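Side-chain contacts in putative glycosyltransferase (Mannosyltransferase) involved in glycosylating the PBCV-1 major capsid protein (Paramecium bursaria Chlorella virus 1, PDB 2P6W), which binds UDP and UDP-glucose together with a manganese ion and probably transfers a sugar during glycosylation of the viral major capsid protein: residues T9-H14 and S60-Q65; K26-E31 and E206-V211; N104-T109 and L132-I137; K136-L141 and Q154-E159. All coordinates share one frame; numbering follows the deposited sequence.

Contact 1 (T9-H14 and S60-Q65); sequences TILSGH and SWIIQQ
Leu11 meets Ile62 and Ile63 through a single methyl, CD1, which illustrates how one leucine branch can join a strand to a helix. CD1 lies against the helix backbone at Ile63, with Leu11 CD1 to Ile63 CA at 3.6 Å and Leu11 CD1 to Ile63 CB at 4.0 Å. Leu11 CD1 also touches Ile62 CG2, at 3.8 Å. Leu11 adopts a less common shape to do this, its CG lying between the backbone N and the carbonyl carbon (chi1 60°). Ile62 CG2 reaches one residue further along the strand as well, standing 4.0 Å from the carbonyl oxygen Ser12 O.

A second shell surrounds these groups. Trp78 of the neighbouring strand touches both Leu11 and Ile62, while Phe76 touches Ile63; Leu132 and Glu135 of helix 132-140 close on Ile63 too. The side chain of Ser12 leaves the backbone pointing away from the helix, and its OG bonds to Leu79 O. Ile10 packs on Val29 of helix 20-36, whereas Leu11 faces helix 59-69, so neighbouring strand residues serve opposite faces of the sheet. The axes of strand 9-13 and helix 60-65 pass 8.7 Å apart, at 130°.

Gly13, at the end of this strand, binds UDP and UDP-glucose in another structure of the protein. An inner strand sandwiched between helices and ending at the nucleotide site is characteristic of the Rossmann-like GT-A glycosyltransferase fold.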
# COMPACT_ATOMS: atom_id res chain seq x y z
N THR A 9 -10.30 -4.89 -3.29
CA THR A 9 -10.41 -3.46 -3.56
C THR A 9 -9.03 -2.85 -3.37
O THR A 9 -8.47 -2.93 -2.28
CB THR A 9 -11.38 -2.77 -2.57
OG1 THR A 9 -12.71 -3.25 -2.82
CG2 THR A 9 -11.35 -1.24 -2.71
N ILE A 10 -8.48 -2.28 -4.44
CA ILE A 10 -7.23 -1.56 -4.31
C ILE A 10 -7.58 -0.13 -3.98
O ILE A 10 -8.50 0.44 -4.58
CB ILE A 10 -6.38 -1.64 -5.60
CG1 ILE A 10 -6.18 -3.11 -5.97
CG2 ILE A 10 -5.04 -0.87 -5.43
CD1 ILE A 10 -5.25 -3.37 -7.13
N LEU A 11 -6.85 0.43 -3.03
CA LEU A 11 -7.07 1.83 -2.64
C LEU A 11 -5.76 2.59 -2.59
O LEU A 11 -4.70 2.05 -2.30
CB LEU A 11 -7.82 1.96 -1.31
CG LEU A 11 -7.15 1.33 -0.09
CD1 LEU A 11 -7.38 2.17 1.15
CD2 LEU A 11 -7.68 -0.07 0.15
N SER A 12 -5.88 3.89 -2.87
CA SER A 12 -4.74 4.79 -2.79
C SER A 12 -5.29 6.19 -2.70
O SER A 12 -6.51 6.38 -2.48
CB SER A 12 -3.86 4.65 -4.04
OG SER A 12 -2.62 5.35 -3.90
N GLY A 13 -4.43 7.18 -2.88
CA GLY A 13 -4.89 8.57 -2.89
C GLY A 13 -3.71 9.48 -3.05
O GLY A 13 -2.57 9.08 -2.82
N HIS A 14 -3.99 10.72 -3.46
CA HIS A 14 -2.96 11.76 -3.55
C HIS A 14 -3.61 13.11 -3.64
O HIS A 14 -4.67 13.26 -4.24
CB HIS A 14 -2.06 11.58 -4.76
CG HIS A 14 -0.77 12.34 -4.65
ND1 HIS A 14 0.35 11.82 -4.03
CD2 HIS A 14 -0.45 13.61 -5.01
CE1 HIS A 14 1.31 12.72 -4.05
NE2 HIS A 14 0.85 13.82 -4.63
N SER A 60 -4.84 4.61 6.85
CA SER A 60 -5.71 3.87 7.78
C SER A 60 -7.06 4.57 7.98
O SER A 60 -7.99 4.00 8.59
CB SER A 60 -5.00 3.64 9.11
OG SER A 60 -3.85 2.85 8.92
N TRP A 61 -7.16 5.81 7.50
CA TRP A 61 -8.43 6.52 7.42
C TRP A 61 -9.09 6.24 6.06
O TRP A 61 -10.30 5.98 5.99
CB TRP A 61 -8.21 8.02 7.64
CG TRP A 61 -9.46 8.86 7.58
CD1 TRP A 61 -10.32 9.12 8.60
CD2 TRP A 61 -9.96 9.56 6.44
NE1 TRP A 61 -11.34 9.94 8.16
CE2 TRP A 61 -11.14 10.21 6.83
CE3 TRP A 61 -9.54 9.67 5.10
CZ2 TRP A 61 -11.90 10.99 5.95
CZ3 TRP A 61 -10.29 10.46 4.23
CH2 TRP A 61 -11.46 11.10 4.66
N ILE A 62 -8.29 6.29 4.99
CA ILE A 62 -8.79 6.03 3.62
C ILE A 62 -9.38 4.63 3.47
O ILE A 62 -10.35 4.42 2.73
CB ILE A 62 -7.70 6.31 2.55
CG1 ILE A 62 -7.25 7.76 2.61
CG2 ILE A 62 -8.19 5.93 1.11
CD1 ILE A 62 -5.98 8.00 1.82
N ILE A 63 -8.83 3.64 4.18
CA ILE A 63 -9.43 2.30 4.13
C ILE A 63 -10.93 2.27 4.51
O ILE A 63 -11.69 1.52 3.90
CB ILE A 63 -8.57 1.26 4.89
CG1 ILE A 63 -8.93 -0.16 4.42
CG2 ILE A 63 -8.66 1.46 6.41
CD1 ILE A 63 -8.02 -1.23 4.98
N GLN A 64 -11.36 3.07 5.50
CA GLN A 64 -12.79 3.13 5.82
C GLN A 64 -13.60 3.70 4.65
O GLN A 64 -14.71 3.25 4.39
CB GLN A 64 -13.09 3.89 7.15
CG GLN A 64 -14.63 3.95 7.40
CD GLN A 64 -15.10 4.45 8.77
OE1 GLN A 64 -14.45 5.27 9.47
NE2 GLN A 64 -16.28 3.98 9.14
N GLN A 65 -13.03 4.67 3.94
CA GLN A 65 -13.68 5.22 2.75
C GLN A 65 -13.93 4.12 1.74
O GLN A 65 -15.02 4.01 1.17
CB GLN A 65 -12.79 6.28 2.09
CG GLN A 65 -12.47 7.51 2.92
CD GLN A 65 -13.63 8.49 2.97
OE1 GLN A 65 -14.64 8.23 3.64
NE2 GLN A 65 -13.50 9.60 2.27

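Contact 2 (K26-E31 and E206-V211)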
# COMPACT_ATOMS: atom_id res chain seq x y z
N LYS A 26 -1.89 6.50 -10.52
CA LYS A 26 -3.34 6.31 -10.41
C LYS A 26 -3.91 5.66 -11.68
O LYS A 26 -4.66 4.69 -11.61
CB LYS A 26 -4.03 7.65 -10.17
CG LYS A 26 -5.54 7.50 -10.04
CD LYS A 26 -6.25 8.81 -10.29
CE LYS A 26 -7.77 8.63 -10.19
NZ LYS A 26 -8.53 9.92 -10.40
N GLU A 27 -3.56 6.23 -12.84
CA GLU A 27 -4.03 5.69 -14.13
C GLU A 27 -3.71 4.22 -14.30
O GLU A 27 -4.56 3.43 -14.73
CB GLU A 27 -3.45 6.50 -15.29
CG GLU A 27 -4.18 7.83 -15.46
CD GLU A 27 -3.46 8.80 -16.37
OE1 GLU A 27 -2.43 8.42 -16.98
OE2 GLU A 27 -3.93 9.96 -16.47
N LEU A 28 -2.47 3.85 -13.98
CA LEU A 28 -2.02 2.45 -14.15
C LEU A 28 -2.72 1.51 -13.16
O LEU A 28 -3.12 0.40 -13.52
CB LEU A 28 -0.50 2.36 -14.01
CG LEU A 28 0.29 3.12 -15.08
CD1 LEU A 28 1.78 2.85 -14.86
CD2 LEU A 28 -0.15 2.67 -16.46
N VAL A 29 -2.91 1.95 -11.93
CA VAL A 29 -3.65 1.14 -10.96
C VAL A 29 -5.12 0.99 -11.37
O VAL A 29 -5.67 -0.13 -11.33
CB VAL A 29 -3.48 1.65 -9.52
CG1 VAL A 29 -4.26 0.77 -8.52
CG2 VAL A 29 -2.00 1.64 -9.14
N GLU A 30 -5.75 2.08 -11.79
CA GLU A 30 -7.15 2.02 -12.22
C GLU A 30 -7.29 1.04 -13.40
O GLU A 30 -8.21 0.20 -13.44
CB GLU A 30 -7.66 3.42 -12.59
CG GLU A 30 -9.18 3.45 -12.83
CD GLU A 30 -9.83 4.82 -12.59
OE1 GLU A 30 -9.12 5.85 -12.53
OE2 GLU A 30 -11.08 4.84 -12.46
N GLU A 31 -6.35 1.13 -14.35
CA GLU A 31 -6.39 0.25 -15.51
C GLU A 31 -6.28 -1.19 -15.04
O GLU A 31 -7.02 -2.07 -15.47
CB GLU A 31 -5.23 0.54 -16.47
CG GLU A 31 -5.26 -0.40 -17.67
CD GLU A 31 -3.95 -0.45 -18.43
OE1 GLU A 31 -2.93 0.13 -17.96
OE2 GLU A 31 -3.95 -1.09 -19.52
N GLU A 206 10.10 11.84 -13.61
CA GLU A 206 11.04 11.39 -14.63
C GLU A 206 10.99 9.87 -14.80
O GLU A 206 11.02 9.37 -15.93
CB GLU A 206 12.45 11.88 -14.29
CG GLU A 206 13.47 11.66 -15.42
CD GLU A 206 14.61 12.66 -15.40
OE1 GLU A 206 15.10 13.01 -14.30
OE2 GLU A 206 15.04 13.08 -16.51
N HIS A 207 10.88 9.13 -13.70
CA HIS A 207 10.74 7.67 -13.77
C HIS A 207 9.48 7.31 -14.52
O HIS A 207 9.51 6.48 -15.43
CB HIS A 207 10.70 7.04 -12.37
CG HIS A 207 10.80 5.55 -12.37
ND1 HIS A 207 9.70 4.73 -12.43
CD2 HIS A 207 11.88 4.73 -12.31
CE1 HIS A 207 10.09 3.47 -12.40
NE2 HIS A 207 11.41 3.44 -12.35
N MET A 208 8.36 7.93 -14.14
CA MET A 208 7.09 7.57 -14.74
C MET A 208 7.03 7.84 -16.24
O MET A 208 6.37 7.10 -16.98
CB MET A 208 5.92 8.19 -13.98
CG MET A 208 5.75 7.62 -12.56
SD MET A 208 5.68 5.81 -12.50
CE MET A 208 4.21 5.47 -13.49
N GLU A 209 7.75 8.86 -16.70
CA GLU A 209 7.84 9.16 -18.13
C GLU A 209 8.45 8.02 -18.92
O GLU A 209 8.12 7.81 -20.10
CB GLU A 209 8.64 10.45 -18.36
CG GLU A 209 7.86 11.71 -18.07
CD GLU A 209 8.73 12.97 -18.15
OE1 GLU A 209 9.69 12.97 -18.96
OE2 GLU A 209 8.46 13.93 -17.39
N MET A 210 9.35 7.27 -18.28
CA MET A 210 10.02 6.15 -18.94
C MET A 210 9.18 4.88 -18.88
O MET A 210 9.42 3.94 -19.65
CB MET A 210 11.41 5.93 -18.34
CG MET A 210 12.41 7.00 -18.77
SD MET A 210 14.03 6.79 -18.01
CE MET A 210 13.74 7.50 -16.39
N VAL A 211 8.18 4.87 -18.00
CA VAL A 211 7.24 3.76 -17.89
C VAL A 211 6.23 3.78 -19.04
O VAL A 211 5.49 4.75 -19.23
CB VAL A 211 6.48 3.78 -16.55
CG1 VAL A 211 5.44 2.67 -16.51
CG2 VAL A 211 7.45 3.66 -15.39
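Val211 N, on the last modelled residue, is held weakly by two preceding carbonyls, with Val211 N to Met208 O at 3.0 Å and Val211 N to His207 O at 3.3 Å. These bonds stay within the segment 206-211; across to helix 20-36 the contact is purely apolar and converges on one methyl, Leu28 CD1.

Met208 supplies the first partner. Its chain is folded at both later torsions (chi2 -52°, chi3 -62°), which brings the terminal methyl round to face the leucine tip to tip, Leu28 CD1 standing 3.8 Å from Met208 CE. Val211 is the second: its CG1 comes within 4.0 Å of Leu28 CD1, the two side chains meeting at a slant. A thin patch of this kind shows how a flexible methionine can bridge helices whose backbones stay well apart, the nearest CA atoms, Leu28 CA and Val211 CA, being 10.1 Å from each other.

Tyr84 of strand 83-85 touches all three side chains and so completes the patch. Met208 also packs on Tyr21, Lys24 and Thr25, nearer the start of helix 20-36, and on Met196. Helix 201-210, the last of this N-terminal domain, thus packs by these side chains against helix 20-36, with Tyr84 of strand 83-85 touching both.

Contact 3 (N104-T109 and L132-I137); sequences NILYHT and LEIEKI
Tyr107 and Glu135 join strand 107-110 of the six-stranded sheet to helix 132-140, a helix that packs over one face of that sheet. The central bond runs from the phenol to the carboxylate, Tyr107 OH donating to Glu135 OE2 over 2.7 Å. It uses the anti lone pair, the one turned away from the other carboxylate oxygen. Glu135 OE2 sits at the ring edge and in the ring plane, 3.3 Å from Tyr107 CE1, whereas the carboxylate as a whole is turned 50° from the ring. A bend in the glutamate chain (chi2 -75°) carries the acid to the phenol from a CB that does not itself face the strand.

Ile134 fills the neighbouring position. Its CG2 lies near the ring plane at the phenol end, with Ile134 CG2 to Tyr107 OH at 3.4 Å, and its other branch ends against Leu106, just before the strand, Ile134 CD1 to Leu106 CD1 being 4.1 Å. These last two side chains cross at about a right angle. The tyrosine hydroxyl is therefore flanked by the acid and a methyl.

Both oxygens of the acid are engaged: OE2 also forms a salt bridge with Lys125, and OE1 bonds to Ser60 OG on helix 59-69. Arg59, which binds UDP-glucose in another structure of this protein, has its side chain about 5 Å from that of Glu135. A buried acid tying its own helix to two strands and a second helix is a worked example of polar cross-linking within the layered alpha/beta architecture of a GT-A domain.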
# COMPACT_ATOMS: atom_id res chain seq x y z
N ASN A 104 -7.11 -17.51 8.16
CA ASN A 104 -6.68 -16.98 9.45
C ASN A 104 -5.86 -15.69 9.33
O ASN A 104 -5.61 -15.02 10.32
CB ASN A 104 -5.82 -18.02 10.18
CG ASN A 104 -5.58 -17.66 11.63
OD1 ASN A 104 -6.48 -17.18 12.33
ND2 ASN A 104 -4.36 -17.88 12.10
N ILE A 105 -5.42 -15.36 8.11
CA ILE A 105 -4.55 -14.19 7.92
C ILE A 105 -5.35 -12.88 7.80
O ILE A 105 -6.34 -12.81 7.05
CB ILE A 105 -3.60 -14.38 6.71
CG1 ILE A 105 -2.77 -15.67 6.89
CG2 ILE A 105 -2.67 -13.17 6.55
CD1 ILE A 105 -2.00 -15.75 8.23
N LEU A 106 -4.92 -11.86 8.57
CA LEU A 106 -5.51 -10.51 8.56
C LEU A 106 -4.63 -9.51 7.80
O LEU A 106 -5.16 -8.55 7.26
CB LEU A 106 -5.74 -9.99 9.97
CG LEU A 106 -6.79 -10.67 10.86
CD1 LEU A 106 -6.60 -10.22 12.29
CD2 LEU A 106 -8.22 -10.42 10.40
N TYR A 107 -3.32 -9.72 7.77
CA TYR A 107 -2.40 -8.81 7.07
C TYR A 107 -1.36 -9.57 6.28
O TYR A 107 -0.76 -10.49 6.81
CB TYR A 107 -1.64 -7.96 8.09
CG TYR A 107 -2.41 -6.80 8.67
CD1 TYR A 107 -2.35 -5.53 8.08
CD2 TYR A 107 -3.18 -6.97 9.82
CE1 TYR A 107 -3.08 -4.46 8.61
CE2 TYR A 107 -3.89 -5.91 10.35
CZ TYR A 107 -3.84 -4.67 9.74
OH TYR A 107 -4.56 -3.62 10.29
N HIS A 108 -1.15 -9.17 5.03
CA HIS A 108 0.04 -9.57 4.29
C HIS A 108 0.91 -8.33 4.10
O HIS A 108 0.43 -7.30 3.61
CB HIS A 108 -0.34 -10.14 2.92
CG HIS A 108 -0.97 -11.49 3.01
ND1 HIS A 108 -2.33 -11.67 3.07
CD2 HIS A 108 -0.42 -12.71 3.10
CE1 HIS A 108 -2.60 -12.96 3.19
NE2 HIS A 108 -1.45 -13.62 3.19
N THR A 109 2.16 -8.42 4.56
CA THR A 109 3.11 -7.31 4.48
C THR A 109 4.42 -7.79 3.86
O THR A 109 4.57 -8.99 3.56
CB THR A 109 3.37 -6.70 5.89
OG1 THR A 109 3.86 -7.73 6.76
CG2 THR A 109 2.07 -6.12 6.44
N LEU A 132 -10.70 -4.28 9.56
CA LEU A 132 -11.09 -2.87 9.43
C LEU A 132 -11.14 -2.18 10.79
O LEU A 132 -10.74 -1.01 10.90
CB LEU A 132 -12.44 -2.73 8.74
CG LEU A 132 -12.42 -2.95 7.23
CD1 LEU A 132 -13.87 -2.99 6.74
CD2 LEU A 132 -11.64 -1.88 6.47
N GLU A 133 -11.58 -2.89 11.82
CA GLU A 133 -11.66 -2.27 13.15
C GLU A 133 -10.27 -2.04 13.72
O GLU A 133 -10.03 -1.11 14.49
CB GLU A 133 -12.53 -3.12 14.06
CG GLU A 133 -14.00 -3.02 13.69
CD GLU A 133 -14.58 -1.67 14.06
OE1 GLU A 133 -14.39 -1.25 15.22
OE2 GLU A 133 -15.21 -1.05 13.18
N ILE A 134 -9.34 -2.90 13.31
CA ILE A 134 -7.93 -2.71 13.67
C ILE A 134 -7.36 -1.46 13.02
O ILE A 134 -6.68 -0.67 13.69
CB ILE A 134 -7.07 -3.92 13.28
CG1 ILE A 134 -7.50 -5.14 14.11
CG2 ILE A 134 -5.59 -3.58 13.48
CD1 ILE A 134 -6.75 -6.43 13.78
N GLU A 135 -7.65 -1.27 11.74
CA GLU A 135 -7.17 -0.06 11.06
C GLU A 135 -7.74 1.21 11.72
O GLU A 135 -7.08 2.24 11.78
CB GLU A 135 -7.52 -0.10 9.59
CG GLU A 135 -6.68 -1.13 8.84
CD GLU A 135 -5.26 -0.64 8.63
OE1 GLU A 135 -5.08 0.53 8.23
OE2 GLU A 135 -4.30 -1.40 8.85
N LYS A 136 -8.97 1.12 12.21
CA LYS A 136 -9.54 2.24 12.95
C LYS A 136 -8.68 2.59 14.16
O LYS A 136 -8.45 3.77 14.45
CB LYS A 136 -10.97 1.94 13.40
CG LYS A 136 -12.01 2.05 12.32
CD LYS A 136 -13.42 1.91 12.90
CE LYS A 136 -14.51 1.83 11.84
NZ LYS A 136 -15.84 1.68 12.50
N ILE A 137 -8.18 1.56 14.85
CA ILE A 137 -7.28 1.79 15.98
C ILE A 137 -5.95 2.38 15.52
O ILE A 137 -5.44 3.33 16.13
CB ILE A 137 -7.06 0.49 16.80
CG1 ILE A 137 -8.39 0.01 17.39
CG2 ILE A 137 -6.06 0.75 17.90
CD1 ILE A 137 -9.03 0.99 18.34

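Contact 4 (K136-L141 and Q154-E159); sequences KIVWSL and QKTVYE
Val138 and Thr156 face each other beside the ring of Phe57, from helix 52-57, which touches both, and the indole of Trp147 touches Thr156 as well; between the two segments themselves only methyls meet. Trp139 leaves the backbone pointing away from helix 153-164; its indole meets the Trp61 ring at about 45° between planes and takes part in a cation-pi interaction with Arg142.

At the interface one methyl serves two partners. Thr156 CG2 approaches Leu141 CD1 to 3.7 Å, the two chains meeting obliquely, and it stands 4.1 Å from Val138 CG1, where the side chains pass alongside each other, running in opposite senses. The threonine torsion explains this: CG2 is anti to the backbone N (chi1 -54°, measured to OG1) and is directed across the gap, while OG1 bonds to Tyr152 O, just before helix 153-164. A polar residue can thus present an apolar methyl. With such short side chains the backbones come close, Val138 CA lying 6.6 Å from Thr156 CA.

Near the end of helix 132-140, Ser140 OG donates to Ile137 O over 2.6 Å, in the carbonyl plane and on a lone pair, at a C=O...donor angle of 120°. The arrangement is plain helix-helix packing through aliphatic methyls of valine, leucine and threonine, here in the helical layer that flanks the GT-A sheet.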
# COMPACT_ATOMS: atom_id res chain seq x y z
N LYS A 136 -8.97 1.12 12.21
CA LYS A 136 -9.54 2.24 12.95
C LYS A 136 -8.68 2.59 14.16
O LYS A 136 -8.45 3.77 14.45
CB LYS A 136 -10.97 1.94 13.40
CG LYS A 136 -12.01 2.05 12.32
CD LYS A 136 -13.42 1.91 12.90
CE LYS A 136 -14.51 1.83 11.84
NZ LYS A 136 -15.84 1.68 12.50
N ILE A 137 -8.18 1.56 14.85
CA ILE A 137 -7.28 1.79 15.98
C ILE A 137 -5.95 2.38 15.52
O ILE A 137 -5.44 3.33 16.13
CB ILE A 137 -7.06 0.49 16.80
CG1 ILE A 137 -8.39 0.01 17.39
CG2 ILE A 137 -6.06 0.75 17.90
CD1 ILE A 137 -9.03 0.99 18.34
N VAL A 138 -5.41 1.87 14.41
CA VAL A 138 -4.15 2.39 13.89
C VAL A 138 -4.31 3.89 13.63
O VAL A 138 -3.48 4.68 14.05
CB VAL A 138 -3.76 1.72 12.59
CG1 VAL A 138 -2.55 2.43 11.93
CG2 VAL A 138 -3.42 0.26 12.85
N TRP A 139 -5.38 4.26 12.94
CA TRP A 139 -5.63 5.69 12.71
C TRP A 139 -5.71 6.48 14.02
O TRP A 139 -5.15 7.57 14.11
CB TRP A 139 -6.90 5.85 11.88
CG TRP A 139 -7.35 7.27 11.66
CD1 TRP A 139 -8.51 7.83 12.10
CD2 TRP A 139 -6.65 8.31 10.94
NE1 TRP A 139 -8.59 9.15 11.70
CE2 TRP A 139 -7.46 9.47 10.99
CE3 TRP A 139 -5.41 8.37 10.29
CZ2 TRP A 139 -7.07 10.69 10.41
CZ3 TRP A 139 -5.03 9.58 9.69
CH2 TRP A 139 -5.86 10.72 9.75
N SER A 140 -6.39 5.92 15.03
CA SER A 140 -6.59 6.61 16.32
C SER A 140 -5.28 6.87 17.05
O SER A 140 -5.23 7.73 17.94
CB SER A 140 -7.53 5.81 17.23
OG SER A 140 -6.86 4.71 17.84
N LEU A 141 -4.24 6.10 16.71
CA LEU A 141 -2.96 6.18 17.43
C LEU A 141 -2.05 7.25 16.84
O LEU A 141 -0.94 7.46 17.33
CB LEU A 141 -2.25 4.83 17.44
CG LEU A 141 -2.91 3.76 18.32
CD1 LEU A 141 -2.28 2.44 18.03
CD2 LEU A 141 -2.79 4.10 19.80
N GLN A 154 3.67 2.52 9.77
CA GLN A 154 4.49 1.34 9.51
C GLN A 154 4.98 0.72 10.82
O GLN A 154 4.96 -0.50 11.00
CB GLN A 154 5.67 1.76 8.64
CG GLN A 154 6.58 0.65 8.23
CD GLN A 154 7.54 1.11 7.15
OE1 GLN A 154 7.17 1.21 5.98
NE2 GLN A 154 8.77 1.40 7.54
N LYS A 155 5.42 1.58 11.74
CA LYS A 155 5.82 1.15 13.07
C LYS A 155 4.61 0.66 13.88
O LYS A 155 4.70 -0.30 14.65
CB LYS A 155 6.52 2.30 13.80
CG LYS A 155 6.77 2.00 15.28
CD LYS A 155 7.95 2.77 15.88
CE LYS A 155 7.83 4.28 15.71
NZ LYS A 155 9.05 4.91 16.33
N THR A 156 3.46 1.31 13.67
CA THR A 156 2.27 0.94 14.44
C THR A 156 1.79 -0.45 14.04
O THR A 156 1.44 -1.27 14.90
CB THR A 156 1.16 1.98 14.24
OG1 THR A 156 1.70 3.27 14.55
CG2 THR A 156 -0.04 1.65 15.14
N VAL A 157 1.76 -0.72 12.74
CA VAL A 157 1.42 -2.06 12.30
C VAL A 157 2.39 -3.09 12.87
O VAL A 157 1.97 -4.09 13.46
CB VAL A 157 1.36 -2.12 10.74
CG1 VAL A 157 1.30 -3.58 10.26
CG2 VAL A 157 0.15 -1.38 10.24
N TYR A 158 3.69 -2.87 12.71
CA TYR A 158 4.65 -3.87 13.13
C TYR A 158 4.75 -4.08 14.65
O TYR A 158 4.89 -5.24 15.13
CB TYR A 158 6.02 -3.57 12.52
CG TYR A 158 6.99 -4.72 12.65
CD1 TYR A 158 6.82 -5.89 11.90
CD2 TYR A 158 8.07 -4.65 13.54
CE1 TYR A 158 7.72 -6.95 12.01
CE2 TYR A 158 8.97 -5.71 13.66
CZ TYR A 158 8.78 -6.84 12.91
OH TYR A 158 9.66 -7.89 13.01
N GLU A 159 4.71 -2.98 15.40
CA GLU A 159 4.98 -3.00 16.84
C GLU A 159 3.77 -2.90 17.76
O GLU A 159 3.87 -3.24 18.96
CB GLU A 159 5.98 -1.91 17.20
CG GLU A 159 7.36 -2.09 16.55
CD GLU A 159 8.34 -1.01 16.94
OE1 GLU A 159 8.30 -0.57 18.12
OE2 GLU A 159 9.14 -0.58 16.07

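Contact 1 touches all the others, while contact 2 touches neither contact 3 nor contact 4. Contacts 2 and 3 lie on opposite sides of the chain's centre, about 28 Å apart, centre to centre. Contacts 3 and 4 share helix 132-140, and this helix meets contact 1 where Ile63 CG2 packs 3.7 Å from Glu135 CB. Contact 1 touches contact 2 on the other face of its strand, Ile10 CG2 to Val29 CG1 being 3.6 Å. The manganese ion, held by Asp80, Asp82 and His195, lies about 9 Å from the side chain of Ser12 and about 12 Å from that of Met208. In this N-terminal domain, contacts 1 and 2 thus both lie near the nucleotide and metal site.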